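Local coordinates for Tau class glutathione S-transferase (Mangifera indica, PDB 5KEJ), which catalyses the conjugation of glutathione to electrophilic compounds, as a tau class glutathione transferase, at the S-hexylglutathione site. Coordinates in Å, arbitrary orientation; residue numbers count along the deposited sequence, not the author numbering.

The S-hexylglutathione site. Residues 14-16, 53-56, 67-68, 108, 169. With GTX (S-hexylglutathione), chain B.
O11, an oxygen of the gamma-glutamyl carboxylate of S-hexylglutathione, is gripped by two hydrogen bonds, one from Ser68 N and one shared with water 1. Ser68 N gives ligand O11 a nearly straight hydrogen bond of 2.6 Å (160° at H), the shortest at the site. Water 1 also joins Pro56 O and Glu67 N. The other carboxylate oxygen, O12, takes a bond from Ser68 OG at 2.7 Å, and water 2 joins this oxygen and the same hydroxyl. The hydroxyl sits in the crowded position between backbone N and carbonyl carbon (chi1 57°), so one residue grips both oxygens. Ser68 opens helix 68-78, whose N-terminal end would probably help to stabilise the carboxylate's charge. The amino group N1 reaches Glu67 OE2 at 3.0 Å, from above the carboxylate plane. Glu67 bends at chi2 (-73°) to put its tip there. An alanine here would probably weaken the hold on the ligand's amino end, since this bond would be lost. Further along, the cysteinyl N2 gives its hydrogen to Ile55 O at 3.0 Å, nearly along the C=O axis. Lys54 runs extended beside the ligand, and its CB and CG pack on the glycyl end. The Tyr16 ring lays one face over CB1, while the thioether sulfur lies at its edge, in plane. Ser14 OG, anti to its backbone N, points at that sulfur, with SG2 2.7 Å away; it is the catalytic serine of the tau class. The hexyl tail is touched more loosely: Trp169 CZ2 lies 3.9 Å from C4S, and Tyr108 OH faces C2S. The ligand is an S-alkylated glutathione analogue, modelled at partial occupancy. Its peptide lies on the thioredoxin-like N-terminal domain, along the loop with the cis peptide before Pro56, and its tail points towards C-terminal helices 90-112 and 167-177.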
ATOM      1  N   SER A  14       9.538  12.022 -12.158  1.00 42.27           N
ATOM      2  CA  SER A  14       8.657  11.285 -11.261  1.00 37.32           C
ATOM      3  C   SER A  14       9.406  10.523 -10.166  1.00 38.03           C
ATOM      4  O   SER A  14      10.183   9.614 -10.461  1.00 35.43           O
ATOM      5  CB  SER A  14       7.810  10.299 -12.055  1.00 37.25           C
ATOM      6  OG  SER A  14       7.026   9.506 -11.181  1.00 35.28           O
ATOM      7  N   PRO A  15       9.151  10.872  -8.892  1.00 37.59           N
ATOM      8  CA  PRO A  15       9.742  10.144  -7.758  1.00 32.07           C
ATOM      9  C   PRO A  15       9.371   8.663  -7.774  1.00 32.59           C
ATOM     10  O   PRO A  15      10.226   7.815  -7.485  1.00 31.32           O
ATOM     11  CB  PRO A  15       9.147  10.849  -6.534  1.00 35.18           C
ATOM     12  CG  PRO A  15       7.928  11.561  -7.053  1.00 36.43           C
ATOM     13  CD  PRO A  15       8.257  11.954  -8.456  1.00 35.54           C
ATOM     14  N   TYR A  16       8.125   8.358  -8.147  1.00 33.39           N
ATOM     15  CA  TYR A  16       7.648   6.973  -8.219  1.00 28.70           C
ATOM     16  C   TYR A  16       8.399   6.156  -9.244  1.00 27.83           C
ATOM     17  O   TYR A  16       8.746   5.000  -8.995  1.00 27.49           O
ATOM     18  CB  TYR A  16       6.148   6.955  -8.514  1.00 32.33           C
ATOM     19  CG  TYR A  16       5.396   7.551  -7.361  1.00 31.89           C
ATOM     20  CD1 TYR A  16       5.312   6.869  -6.160  1.00 30.95           C
ATOM     21  CD2 TYR A  16       4.814   8.812  -7.447  1.00 38.89           C
ATOM     22  CE1 TYR A  16       4.660   7.412  -5.073  1.00 37.21           C
ATOM     23  CE2 TYR A  16       4.145   9.368  -6.359  1.00 38.29           C
ATOM     24  CZ  TYR A  16       4.077   8.655  -5.176  1.00 38.41           C
ATOM     25  OH  TYR A  16       3.429   9.158  -4.076  1.00 47.26           O
ATOM     26  N   LYS A  53      -3.641   3.701 -15.642  1.00 25.94           N
ATOM     27  CA  LYS A  53      -2.904   4.493 -16.623  1.00 30.25           C
ATOM     28  C   LYS A  53      -1.852   5.395 -15.969  1.00 28.03           C
ATOM     29  O   LYS A  53      -1.699   6.555 -16.340  1.00 29.23           O
ATOM     30  CB  LYS A  53      -3.871   5.318 -17.477  1.00 33.42           C
ATOM     31  CG  LYS A  53      -4.980   4.464 -18.132  1.00 37.87           C
ATOM     32  CD  LYS A  53      -5.988   5.321 -18.876  1.00 37.18           C
ATOM     33  CE  LYS A  53      -7.398   5.137 -18.323  1.00 52.00           C
ATOM     34  NZ  LYS A  53      -7.556   5.580 -16.885  1.00 57.06           N
ATOM     35  N   LYS A  54      -1.111   4.846 -15.007  1.00 32.81           N
ATOM     36  CA  LYS A  54      -0.046   5.594 -14.337  1.00 32.36           C
ATOM     37  C   LYS A  54       1.330   4.982 -14.574  1.00 31.34           C
ATOM     38  O   LYS A  54       1.462   3.795 -14.900  1.00 27.69           O
ATOM     39  CB  LYS A  54      -0.306   5.670 -12.835  1.00 31.96           C
ATOM     40  CG  LYS A  54      -1.588   6.364 -12.428  1.00 36.36           C
ATOM     41  CD  LYS A  54      -1.761   6.304 -10.908  1.00 39.09           C
ATOM     42  CE  LYS A  54      -3.122   6.821 -10.469  1.00 35.11           C
ATOM     43  NZ  LYS A  54      -3.323   6.514  -9.022  1.00 42.80           N
ATOM     44  N   ILE A  55       2.358   5.799 -14.393  1.00 32.78           N
ATOM     45  CA  ILE A  55       3.738   5.315 -14.401  1.00 30.44           C
ATOM     46  C   ILE A  55       4.234   5.349 -12.954  1.00 31.74           C
ATOM     47  O   ILE A  55       3.724   6.128 -12.162  1.00 28.46           O
ATOM     48  CB  ILE A  55       4.622   6.178 -15.312  1.00 28.95           C
ATOM     49  CG1 ILE A  55       4.399   7.651 -14.958  1.00 32.35           C
ATOM     50  CG2 ILE A  55       4.284   5.894 -16.771  1.00 31.21           C
ATOM     51  CD1 ILE A  55       5.017   8.622 -15.899  1.00 38.13           C
ATOM     52  N   PRO A  56       5.228   4.515 -12.600  1.00 32.17           N
ATOM     53  CA  PRO A  56       5.950   3.586 -13.481  1.00 27.98           C
ATOM     54  C   PRO A  56       5.159   2.329 -13.811  1.00 25.69           C
ATOM     55  O   PRO A  56       4.225   1.937 -13.112  1.00 23.23           O
ATOM     56  CB  PRO A  56       7.182   3.223 -12.663  1.00 31.82           C
ATOM     57  CG  PRO A  56       6.636   3.230 -11.219  1.00 28.05           C
ATOM     58  CD  PRO A  56       5.678   4.405 -11.197  1.00 27.40           C
ATOM     59  N   GLU A  67       2.435  -0.053 -10.170  1.00 26.92           N
ATOM     60  CA  GLU A  67       2.590   0.436  -8.788  1.00 30.50           C
ATOM     61  C   GLU A  67       4.043   0.283  -8.308  1.00 26.91           C
ATOM     62  O   GLU A  67       4.574  -0.821  -8.218  1.00 26.36           O
ATOM     63  CB  GLU A  67       1.615  -0.261  -7.820  1.00 31.31           C
ATOM     64  CG  GLU A  67       0.134  -0.008  -8.131  1.00 33.07           C
ATOM     65  CD  GLU A  67      -0.317   1.419  -7.779  1.00 37.17           C
ATOM     66  OE1 GLU A  67      -0.944   2.082  -8.642  1.00 34.65           O
ATOM     67  OE2 GLU A  67      -0.047   1.870  -6.637  1.00 34.76           O
ATOM     68  N   SER A  68       4.661   1.423  -8.008  1.00 23.51           N
ATOM     69  CA  SER A  68       6.094   1.526  -7.742  1.00 26.46           C
ATOM     70  C   SER A  68       6.622   0.563  -6.689  1.00 26.66           C
ATOM     71  O   SER A  68       7.640  -0.095  -6.917  1.00 26.86           O
ATOM     72  CB  SER A  68       6.449   2.955  -7.353  1.00 24.43           C
ATOM     73  OG  SER A  68       5.709   3.399  -6.229  1.00 29.68           O
ATOM     74  N   TYR A 108       4.157  12.370   1.830  1.00 36.24           N
ATOM     75  CA  TYR A 108       4.229  13.021   0.526  1.00 40.10           C
ATOM     76  C   TYR A 108       2.986  13.843   0.198  1.00 40.96           C
ATOM     77  O   TYR A 108       3.124  14.945  -0.321  1.00 42.70           O
ATOM     78  CB  TYR A 108       4.475  12.001  -0.589  1.00 38.96           C
ATOM     79  CG  TYR A 108       4.826  12.640  -1.913  1.00 37.17           C
ATOM     80  CD1 TYR A 108       5.930  13.483  -2.027  1.00 36.41           C
ATOM     81  CD2 TYR A 108       4.079  12.384  -3.055  1.00 43.04           C
ATOM     82  CE1 TYR A 108       6.273  14.061  -3.247  1.00 42.73           C
ATOM     83  CE2 TYR A 108       4.417  12.954  -4.288  1.00 41.74           C
ATOM     84  CZ  TYR A 108       5.513  13.792  -4.378  1.00 44.98           C
ATOM     85  OH  TYR A 108       5.849  14.359  -5.594  1.00 49.49           O
ATOM     86  N   TRP A 169      12.172  16.426  -5.023  1.00 40.98           N
ATOM     87  CA  TRP A 169      10.979  17.257  -4.840  1.00 42.61           C
ATOM     88  C   TRP A 169      10.946  17.934  -3.465  1.00 44.89           C
ATOM     89  O   TRP A 169      10.368  19.009  -3.318  1.00 44.31           O
ATOM     90  CB  TRP A 169       9.703  16.429  -5.056  1.00 40.06           C
ATOM     91  CG  TRP A 169       9.358  16.316  -6.499  1.00 43.86           C
ATOM     92  CD1 TRP A 169       9.531  15.227  -7.305  1.00 42.05           C
ATOM     93  CD2 TRP A 169       8.830  17.350  -7.333  1.00 44.46           C
ATOM     94  NE1 TRP A 169       9.128  15.515  -8.583  1.00 41.68           N
ATOM     95  CE2 TRP A 169       8.690  16.813  -8.627  1.00 47.77           C
ATOM     96  CE3 TRP A 169       8.456  18.679  -7.107  1.00 45.47           C
ATOM     97  CZ2 TRP A 169       8.189  17.556  -9.692  1.00 48.03           C
ATOM     98  CZ3 TRP A 169       7.956  19.409  -8.159  1.00 48.36           C
ATOM     99  CH2 TRP A 169       7.828  18.848  -9.437  1.00 52.20           C
TER
HETATM  100  N1  GTX B 301       0.554   4.829  -6.909  0.89 28.50           N
HETATM  101  CA1 GTX B 301       1.519   4.972  -7.996  0.89 34.08           C
HETATM  102  C1  GTX B 301       2.772   4.273  -7.607  0.89 32.92           C
HETATM  103  O11 GTX B 301       3.316   3.598  -8.429  0.89 26.67           O
HETATM  104  O12 GTX B 301       3.215   4.367  -6.483  0.89 29.31           O
HETATM  105  CB1 GTX B 301       1.773   6.444  -8.299  0.89 32.77           C
HETATM  106  CG1 GTX B 301       1.685   6.735  -9.778  0.89 37.12           C
HETATM  107  CD1 GTX B 301       1.795   8.200 -10.073  0.89 41.78           C
HETATM  108  OE1 GTX B 301       1.084   8.966  -9.525  0.89 41.54           O
HETATM  109  N2  GTX B 301       2.713   8.616 -10.916  0.89 42.43           N
HETATM  110  CA2 GTX B 301       2.748   9.972 -11.406  0.89 43.95           C
HETATM  111  C2  GTX B 301       1.991  10.092 -12.671  0.89 51.43           C
HETATM  112  O2  GTX B 301       2.149  11.046 -13.390  0.89 56.02           O
HETATM  113  CB2 GTX B 301       4.159  10.467 -11.682  0.89 48.41           C
HETATM  114  SG2 GTX B 301       5.051  11.124 -10.308  0.89 52.79           S
HETATM  115  C1S GTX B 301       3.880  12.064  -9.414  0.89 54.44           C
HETATM  116  C2S GTX B 301       4.522  13.326  -8.831  0.89 57.30           C
HETATM  117  C3S GTX B 301       4.440  14.504  -9.800  0.89 58.42           C
HETATM  118  C4S GTX B 301       5.701  14.672 -10.625  0.89 52.91           C
HETATM  119  C5S GTX B 301       5.617  14.104 -12.036  0.89 54.15           C
HETATM  120  C6S GTX B 301       4.249  14.253 -12.653  0.89 61.06           C
HETATM  121  N3  GTX B 301       1.187   9.105 -12.961  0.89 41.95           N
HETATM  122  CA3 GTX B 301       0.331   9.136 -14.086  0.89 44.65           C
HETATM  123  C3  GTX B 301      -0.950   9.777 -13.656  0.89 53.53           C
HETATM  124  O31 GTX B 301      -1.982   9.619 -14.336  0.89 49.13           O
HETATM  125  O32 GTX B 301      -0.897  10.451 -12.616  0.89 61.01           O
HETATM  126  O   HOH W   1       2.427   2.815 -11.188  1.00 29.74           O
HETATM  127  O   HOH W   2       3.236   1.731  -4.899  1.00 35.81           O